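Local coordinates for protein L-ribulose 3-epimerase (Methylomonas sp. DH-1, PDB 7CJ7) that catalyses the manganese-dependent epimerization of ketoses at C3, acting best on L-ribulose and also on D-ribulose, D-allulose and D-fructose, at residues S247-I252 against V263-H269; G89-L93 against A134-L138; T164-L169 against K198-A203. Residue numbers count along the deposited sequence, not the author numbering.

Contact 1: S247-I252 against V263-H269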
loop_
_atom_site.group_PDB
_atom_site.type_symbol
_atom_site.label_atom_id
_atom_site.label_comp_id
_atom_site.label_asym_id
_atom_site.label_seq_id
_atom_site.Cartn_x
_atom_site.Cartn_y
_atom_site.Cartn_z
ATOM N N SER A 247 -0.088 14.376 5.072
ATOM C CA SER A 247 -1.409 14.141 4.447
ATOM C C SER A 247 -1.350 14.527 2.975
ATOM O O SER A 247 -0.743 15.555 2.645
ATOM C CB SER A 247 -2.482 14.914 5.177
ATOM O OG SER A 247 -3.760 14.621 4.659
ATOM N N PHE A 248 -1.992 13.742 2.122
ATOM C CA PHE A 248 -2.014 14.008 0.668
ATOM C C PHE A 248 -3.452 13.939 0.167
ATOM O O PHE A 248 -4.195 12.994 0.517
ATOM C CB PHE A 248 -1.097 13.037 -0.069
ATOM C CG PHE A 248 0.335 13.074 0.391
ATOM C CD1 PHE A 248 1.213 14.028 -0.091
ATOM C CD2 PHE A 248 0.802 12.152 1.314
ATOM C CE1 PHE A 248 2.526 14.064 0.353
ATOM C CE2 PHE A 248 2.111 12.194 1.753
ATOM C CZ PHE A 248 2.972 13.147 1.270
ATOM N N SER A 249 -3.812 14.934 -0.641
ATOM C CA SER A 249 -5.115 15.017 -1.341
ATOM C C SER A 249 -4.854 15.451 -2.782
ATOM O O SER A 249 -3.882 16.195 -2.995
ATOM C CB SER A 249 -6.041 15.976 -0.639
ATOM O OG SER A 249 -7.257 16.094 -1.357
ATOM N N SER A 250 -5.697 15.027 -3.724
ATOM C CA SER A 250 -5.646 15.498 -5.129
ATOM C C SER A 250 -5.854 17.021 -5.162
ATOM O O SER A 250 -5.531 17.637 -6.191
ATOM C CB SER A 250 -6.639 14.758 -5.997
ATOM O OG SER A 250 -7.960 14.901 -5.495
ATOM N N GLU A 251 -6.338 17.610 -4.061
ATOM C CA GLU A 251 -6.516 19.080 -3.896
ATOM C C GLU A 251 -5.182 19.805 -4.134
ATOM O O GLU A 251 -5.187 20.881 -4.770
ATOM C CB GLU A 251 -7.038 19.400 -2.492
ATOM C CG GLU A 251 -7.326 20.879 -2.280
ATOM C CD GLU A 251 -8.519 21.392 -3.063
ATOM O OE1 GLU A 251 -8.667 22.628 -3.184
ATOM O OE2 GLU A 251 -9.298 20.551 -3.540
ATOM N N ILE A 252 -4.083 19.262 -3.598
ATOM C CA ILE A 252 -2.727 19.881 -3.666
ATOM C C ILE A 252 -1.780 18.848 -4.274
ATOM O O ILE A 252 -1.520 17.821 -3.603
ATOM C CB ILE A 252 -2.244 20.350 -2.277
ATOM C CG1 ILE A 252 -3.265 21.249 -1.571
ATOM C CG2 ILE A 252 -0.881 21.023 -2.390
ATOM C CD1 ILE A 252 -3.306 22.663 -2.088
ATOM N N VAL A 263 -1.807 9.333 -5.261
ATOM C CA VAL A 263 -2.837 10.143 -4.549
ATOM C C VAL A 263 -3.970 10.447 -5.536
ATOM O O VAL A 263 -4.000 11.545 -6.109
ATOM C CB VAL A 263 -2.229 11.416 -3.937
ATOM C CG1 VAL A 263 -3.265 12.212 -3.148
ATOM C CG2 VAL A 263 -1.041 11.086 -3.056
ATOM N N TRP A 264 -4.883 9.494 -5.705
ATOM C CA TRP A 264 -5.957 9.554 -6.729
ATOM C C TRP A 264 -7.182 10.294 -6.190
ATOM O O TRP A 264 -7.996 10.721 -7.007
ATOM C CB TRP A 264 -6.349 8.147 -7.167
ATOM C CG TRP A 264 -5.221 7.247 -7.563
ATOM C CD1 TRP A 264 -5.146 5.911 -7.304
ATOM C CD2 TRP A 264 -4.038 7.575 -8.320
ATOM N NE1 TRP A 264 -3.999 5.383 -7.828
ATOM C CE2 TRP A 264 -3.308 6.374 -8.474
ATOM C CE3 TRP A 264 -3.517 8.748 -8.876
ATOM C CZ2 TRP A 264 -2.089 6.322 -9.146
ATOM C CZ3 TRP A 264 -2.317 8.694 -9.553
ATOM C CH2 TRP A 264 -1.613 7.496 -9.688
ATOM N N ARG A 265 -7.332 10.388 -4.867
ATOM C CA ARG A 265 -8.600 10.859 -4.258
ATOM C C ARG A 265 -8.428 12.221 -3.598
ATOM O O ARG A 265 -7.323 12.550 -3.142
ATOM C CB ARG A 265 -9.125 9.856 -3.229
ATOM C CG ARG A 265 -9.400 8.477 -3.810
ATOM C CD ARG A 265 -10.274 7.685 -2.861
ATOM N NE ARG A 265 -9.499 7.093 -1.783
ATOM C CZ ARG A 265 -9.925 6.941 -0.534
ATOM N NH1 ARG A 265 -11.112 7.397 -0.171
ATOM N NH2 ARG A 265 -9.146 6.346 0.355
ATOM N N ASN A 266 -9.528 12.967 -3.559
ATOM C CA ASN A 266 -9.675 14.210 -2.765
ATOM C C ASN A 266 -10.157 13.819 -1.364
ATOM O O ASN A 266 -11.339 13.489 -1.230
ATOM C CB ASN A 266 -10.634 15.186 -3.450
ATOM C CG ASN A 266 -10.748 16.486 -2.686
ATOM O OD1 ASN A 266 -10.508 17.567 -3.223
ATOM N ND2 ASN A 266 -11.080 16.382 -1.416
ATOM N N LEU A 267 -9.259 13.821 -0.375
ATOM C CA LEU A 267 -9.536 13.420 1.032
ATOM C C LEU A 267 -9.796 14.676 1.864
ATOM O O LEU A 267 -10.171 14.540 3.043
ATOM C CB LEU A 267 -8.327 12.650 1.577
ATOM C CG LEU A 267 -8.421 11.127 1.516
ATOM C CD1 LEU A 267 -9.643 10.691 0.731
ATOM C CD2 LEU A 267 -7.159 10.527 0.928
ATOM N N TRP A 268 -9.576 15.845 1.265
ATOM C CA TRP A 268 -9.704 17.176 1.915
ATOM C C TRP A 268 -9.494 18.275 0.879
ATOM O O TRP A 268 -8.902 17.987 -0.180
ATOM C CB TRP A 268 -8.736 17.327 3.097
ATOM C CG TRP A 268 -7.293 17.018 2.823
ATOM C CD1 TRP A 268 -6.637 15.861 3.139
ATOM C CD2 TRP A 268 -6.297 17.891 2.251
ATOM N NE1 TRP A 268 -5.321 15.939 2.772
ATOM C CE2 TRP A 268 -5.076 17.174 2.232
ATOM C CE3 TRP A 268 -6.310 19.199 1.755
ATOM C CZ2 TRP A 268 -3.894 17.721 1.734
ATOM C CZ3 TRP A 268 -5.142 19.738 1.260
ATOM C CH2 TRP A 268 -3.952 19.011 1.256
ATOM N N HIS A 269 -9.958 19.489 1.190
ATOM C CA HIS A 269 -9.853 20.688 0.319
ATOM C C HIS A 269 -9.292 21.866 1.125
ATOM O O HIS A 269 -8.635 22.717 0.514
ATOM C CB HIS A 269 -11.219 21.005 -0.311
ATOM C CG HIS A 269 -12.284 21.265 0.698
ATOM N ND1 HIS A 269 -12.513 22.523 1.221
ATOM C CD2 HIS A 269 -13.154 20.432 1.312
ATOM C CE1 HIS A 269 -13.489 22.454 2.107
ATOM N NE2 HIS A 269 -13.895 21.180 2.185
#

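Contact 2: G89-L93 against A134-L138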
loop_
_atom_site.group_PDB
_atom_site.type_symbol
_atom_site.label_atom_id
_atom_site.label_comp_id
_atom_site.label_asym_id
_atom_site.label_seq_id
_atom_site.Cartn_x
_atom_site.Cartn_y
_atom_site.Cartn_z
ATOM N N GLY A 89 23.032 10.133 -6.864
ATOM C CA GLY A 89 22.305 10.082 -5.585
ATOM C C GLY A 89 23.114 10.723 -4.475
ATOM O O GLY A 89 22.551 11.537 -3.713
ATOM N N ASP A 90 24.400 10.383 -4.382
ATOM C CA ASP A 90 25.321 10.960 -3.366
ATOM C C ASP A 90 25.290 12.487 -3.515
ATOM O O ASP A 90 25.210 13.186 -2.485
ATOM C CB ASP A 90 26.758 10.442 -3.517
ATOM C CG ASP A 90 27.004 9.010 -3.058
ATOM O OD1 ASP A 90 26.074 8.389 -2.488
ATOM O OD2 ASP A 90 28.135 8.510 -3.295
ATOM N N GLU A 91 25.338 12.976 -4.759
ATOM C CA GLU A 91 25.387 14.425 -5.094
ATOM C C GLU A 91 24.071 15.088 -4.669
ATOM O O GLU A 91 24.128 16.138 -4.013
ATOM C CB GLU A 91 25.689 14.598 -6.578
ATOM C CG GLU A 91 25.641 16.034 -7.054
ATOM C CD GLU A 91 25.753 16.156 -8.569
ATOM O OE1 GLU A 91 24.817 15.719 -9.290
ATOM O OE2 GLU A 91 26.784 16.665 -9.027
ATOM N N LEU A 92 22.925 14.484 -4.984
ATOM C CA LEU A 92 21.606 15.018 -4.550
ATOM C C LEU A 92 21.568 15.079 -3.014
ATOM O O LEU A 92 21.119 16.091 -2.460
ATOM C CB LEU A 92 20.474 14.160 -5.115
ATOM C CG LEU A 92 19.079 14.779 -4.998
ATOM C CD1 LEU A 92 18.148 14.236 -6.071
ATOM C CD2 LEU A 92 18.495 14.544 -3.621
ATOM N N LEU A 93 22.010 14.031 -2.325
ATOM C CA LEU A 93 21.907 13.991 -0.841
ATOM C C LEU A 93 22.833 15.048 -0.215
ATOM O O LEU A 93 22.447 15.668 0.809
ATOM C CB LEU A 93 22.229 12.575 -0.365
ATOM C CG LEU A 93 21.180 11.526 -0.726
ATOM C CD1 LEU A 93 21.749 10.124 -0.570
ATOM C CD2 LEU A 93 19.913 11.704 0.111
ATOM N N ALA A 134 26.081 4.018 1.058
ATOM C CA ALA A 134 25.610 5.381 0.722
ATOM C C ALA A 134 25.199 6.097 2.007
ATOM O O ALA A 134 25.464 7.309 2.135
ATOM C CB ALA A 134 24.467 5.327 -0.260
ATOM N N MET A 135 24.549 5.389 2.935
ATOM C CA MET A 135 24.050 6.045 4.167
ATOM C C MET A 135 25.228 6.318 5.108
ATOM O O MET A 135 25.168 7.308 5.864
ATOM C CB MET A 135 22.959 5.223 4.851
ATOM C CG MET A 135 21.673 5.162 4.035
ATOM S SD MET A 135 20.963 6.785 3.622
ATOM C CE MET A 135 21.795 7.157 2.078
ATOM N N GLN A 136 26.285 5.507 5.053
ATOM C CA GLN A 136 27.527 5.818 5.792
ATOM C C GLN A 136 28.132 7.111 5.249
ATOM O O GLN A 136 28.505 7.965 6.066
ATOM C CB GLN A 136 28.512 4.662 5.715
ATOM C CG GLN A 136 28.012 3.437 6.456
ATOM C CD GLN A 136 28.899 2.240 6.242
ATOM O OE1 GLN A 136 29.536 2.098 5.201
ATOM N NE2 GLN A 136 28.931 1.362 7.228
ATOM N N ARG A 137 28.265 7.236 3.931
ATOM C CA ARG A 137 28.894 8.436 3.318
ATOM C C ARG A 137 28.042 9.671 3.656
ATOM O O ARG A 137 28.620 10.721 4.012
ATOM C CB ARG A 137 29.080 8.244 1.809
ATOM C CG ARG A 137 30.024 7.109 1.438
ATOM C CD ARG A 137 30.412 7.146 -0.030
ATOM N NE ARG A 137 29.275 6.980 -0.927
ATOM C CZ ARG A 137 28.773 5.811 -1.304
ATOM N NH1 ARG A 137 29.286 4.688 -0.848
ATOM N NH2 ARG A 137 27.742 5.761 -2.129
ATOM N N LEU A 138 26.716 9.558 3.559
ATOM C CA LEU A 138 25.801 10.690 3.842
ATOM C C LEU A 138 25.887 11.046 5.329
ATOM O O LEU A 138 26.004 12.226 5.640
ATOM C CB LEU A 138 24.370 10.324 3.464
ATOM C CG LEU A 138 23.324 11.357 3.880
ATOM C CD1 LEU A 138 23.628 12.717 3.268
ATOM C CD2 LEU A 138 21.930 10.892 3.502
HETATM O O HOH W 1 25.361 9.107 -0.038
#

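Contact 3: T164-L169 against K198-A203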
loop_
_atom_site.group_PDB
_atom_site.type_symbol
_atom_site.label_atom_id
_atom_site.label_comp_id
_atom_site.label_asym_id
_atom_site.label_seq_id
_atom_site.Cartn_x
_atom_site.Cartn_y
_atom_site.Cartn_z
ATOM N N THR A 164 9.678 -2.704 7.537
ATOM C CA THR A 164 9.325 -2.688 8.979
ATOM C C THR A 164 10.429 -2.016 9.792
ATOM O O THR A 164 11.586 -2.005 9.349
ATOM C CB THR A 164 9.089 -4.089 9.559
ATOM O OG1 THR A 164 10.335 -4.783 9.632
ATOM C CG2 THR A 164 8.097 -4.893 8.754
ATOM N N GLY A 165 10.075 -1.475 10.954
ATOM C CA GLY A 165 11.049 -0.885 11.885
ATOM C C GLY A 165 12.139 -1.885 12.236
ATOM O O GLY A 165 13.306 -1.491 12.302
ATOM N N LEU A 166 11.786 -3.158 12.426
ATOM C CA LEU A 166 12.773 -4.210 12.790
ATOM C C LEU A 166 13.803 -4.365 11.660
ATOM O O LEU A 166 15.008 -4.471 11.961
ATOM C CB LEU A 166 12.034 -5.517 13.073
ATOM C CG LEU A 166 10.981 -5.450 14.176
ATOM C CD1 LEU A 166 10.451 -6.841 14.506
ATOM C CD2 LEU A 166 11.540 -4.781 15.425
ATOM N N GLU A 167 13.363 -4.373 10.402
ATOM C CA GLU A 167 14.294 -4.432 9.250
ATOM C C GLU A 167 15.149 -3.163 9.220
ATOM O O GLU A 167 16.360 -3.270 8.928
ATOM C CB GLU A 167 13.545 -4.600 7.933
ATOM C CG GLU A 167 12.944 -5.969 7.773
ATOM C CD GLU A 167 12.362 -6.207 6.396
ATOM O OE1 GLU A 167 11.957 -5.204 5.746
ATOM O OE2 GLU A 167 12.298 -7.379 5.984
ATOM N N GLY A 168 14.558 -2.000 9.487
ATOM C CA GLY A 168 15.310 -0.733 9.501
ATOM C C GLY A 168 16.401 -0.756 10.563
ATOM O O GLY A 168 17.495 -0.209 10.320
ATOM N N LEU A 169 16.131 -1.351 11.720
ATOM C CA LEU A 169 17.111 -1.380 12.840
ATOM C C LEU A 169 18.297 -2.297 12.482
ATOM O O LEU A 169 19.429 -1.927 12.797
ATOM C CB LEU A 169 16.405 -1.805 14.130
ATOM C CG LEU A 169 15.436 -0.775 14.707
ATOM C CD1 LEU A 169 14.653 -1.371 15.863
ATOM C CD2 LEU A 169 16.167 0.485 15.147
ATOM N N LYS A 198 5.565 -2.702 18.509
ATOM C CA LYS A 198 6.750 -3.603 18.462
ATOM C C LYS A 198 7.994 -2.842 17.978
ATOM O O LYS A 198 9.045 -2.924 18.658
ATOM C CB LYS A 198 6.403 -4.804 17.572
ATOM C CG LYS A 198 7.405 -5.950 17.541
ATOM C CD LYS A 198 6.822 -7.187 16.863
ATOM C CE LYS A 198 7.834 -8.242 16.466
ATOM N NZ LYS A 198 8.475 -8.878 17.638
ATOM N N SER A 199 7.910 -2.134 16.849
ATOM C CA SER A 199 9.075 -1.455 16.221
ATOM C C SER A 199 9.520 -0.266 17.070
ATOM O O SER A 199 10.737 -0.016 17.159
ATOM C CB SER A 199 8.773 -1.051 14.806
ATOM O OG SER A 199 8.940 -2.169 13.952
ATOM N N VAL A 200 8.572 0.448 17.667
ATOM C CA VAL A 200 8.877 1.636 18.512
ATOM C C VAL A 200 9.650 1.153 19.742
ATOM O O VAL A 200 10.673 1.742 20.058
ATOM C CB VAL A 200 7.603 2.392 18.922
ATOM C CG1 VAL A 200 7.894 3.450 19.976
ATOM C CG2 VAL A 200 6.909 3.005 17.720
ATOM N N LEU A 201 9.152 0.125 20.429
ATOM C CA LEU A 201 9.809 -0.419 21.644
ATOM C C LEU A 201 11.205 -0.943 21.281
ATOM O O LEU A 201 12.136 -0.702 22.061
ATOM C CB LEU A 201 8.925 -1.514 22.249
ATOM C CG LEU A 201 7.524 -1.067 22.670
ATOM C CD1 LEU A 201 6.744 -2.210 23.300
ATOM C CD2 LEU A 201 7.589 0.110 23.627
ATOM N N ALA A 202 11.359 -1.602 20.128
ATOM C CA ALA A 202 12.652 -2.167 19.693
ATOM C C ALA A 202 13.636 -1.026 19.420
ATOM O O ALA A 202 14.821 -1.166 19.786
ATOM C CB ALA A 202 12.469 -3.045 18.485
ATOM N N ALA A 203 13.169 0.070 18.817
ATOM C CA ALA A 203 14.016 1.203 18.370
ATOM C C ALA A 203 14.556 1.972 19.582
ATOM O O ALA A 203 15.760 2.279 19.612
ATOM C CB ALA A 203 13.232 2.101 17.446
#

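Contact 1: S247-I252 against V263-H269
A single hydroxyl ties three backbone groups together here: Ser249 OG donates to Trp268 O (2.8 Å) and accepts from Leu267 N (3.2 Å) and from Glu251 N (3.2 Å), the last bond closing an ST turn. Both segments belong to the long excursion after the last strand of this TIM barrel; neither is regular secondary structure, and side chains do much of the bonding. One backbone link, Ser250 N to Arg265 O (3.0 Å), also crosses. Ser249 CB lies over the five-membered ring of Trp268, 3.4 Å from its centroid, a CH-pi contact. Trp268 NE1 bonds weakly to Ser247 OG (2.8 Å), which also pairs with Arg217 O. Phe248 packs its CB on Val263 CG2 (3.6 Å) and sets its ring edge-to-face with that of His12, a sugar-binding residue. On the other segment, Arg265 makes a salt bridge with Glu192 of the second subunit. Polar bonds and aromatic packing thus join two loop segments between the sugar pocket, near Phe248, and the dimer interface, at Arg265.

Contact 2: G89-L93 against A134-L138
Leu93 lays its side chain over Leu138 and the tip of Met135, the apolar half of a contact between neighbouring outer helices of the TIM barrel. Strand 65-72, helix 83-102 and strand 107-112 form a right-handed beta-alpha-beta unit, and helix 125-143 follows the second strand, so the two helices lie side by side on the outside of the barrel. At these segments the axes approach to 10.6 Å and cross at -33°, a spacing filled by side chains rather than by backbone contact. Leu93 CB meets Leu138 CD1 at 3.9 Å and Leu93 CD1 meets Met135 CE at 4.0 Å. Although the CA-to-CB bond of Met135 points away, its m, m, p rotamer swings the methyl group back to Leu93. All three side chains also rest on Ile112 of the intervening strand, through which the helix pair packs on the barrel wall.

Farther from the strands the chemistry turns ionic. Asp90 and Arg137 form a salt bridge, with Arg137 NE donating to Asp90 OD2 (3.0 Å) and Arg137 NH2 donating to Asp90 OD1 (3.1 Å); Asp90 OD2 lies at the edge of the guanidinium, near its plane. The same carboxylate reaches the other helix's backbone through one water, which donates to Asp90 OD1 at 2.7 Å and to Ala134 O at 2.8 Å.

Contact 3: T164-L169 against K198-A203
Where two helices start close together, small residues and side-chain rotamers shape the fit. Helices 165-175 and 198-203 flank strand 180-185 of the TIM barrel; their short segments run 27° from parallel, with axes 9.2 Å apart at the closest. Gly165 and Ser199 bring their CA atoms to 4.8 Å, and a CB on Gly165 would clash with that of Ser199. The m rotamer of Ser199 places OG 3.2 Å from Gly165 CA, while the hydroxyl bonds to Glu193, whose carboxylate also accepts from Gly165 N. Thr164, chi1 p, occupies the N-cap: its OG1 accepts from Glu167 N at 3.2 Å.

Farther along, Leu166 and Leu169 share the m, t rotamer but serve different places. Leu166, exposed, reaches Ala202 CB with CD2 (3.6 Å) and the aliphatic part of Lys198 with CD1 (3.6 Å to CE). Leu169, buried, points toward the other helix, its CD1 3.8 Å from Ala202 CB and its CD2 4.1 Å from Ala203 CB, and also packs on Leu182 of the strand. The close approach at the helix starts is possible because Gly165 has no CB, while Ala202 and Ala203 leave room for the leucines; Glu193 pairs polar groups of both helix starts.

In this example of a TIM barrel, the three sites divide by position. Contacts 2 and 3 both join outer helices across an intervening strand and are largely buried; contact 1 is partly buried and links irregular loops after the last strand. Contact 2 combines leucine and methionine packing with a salt bridge and a water, whereas in contact 3 the helices lie closer, with glycine, serine and alanine between them. Contact 1 relies on serine hydroxyls and a tryptophan ring. Contacts 1 and 2 lie on opposite sides of the chain's centre, their centres about 31 Å apart. Contacts 1 and 3 face the second subunit; Arg265 of one chain packs on Thr164 and Glu167 of the other.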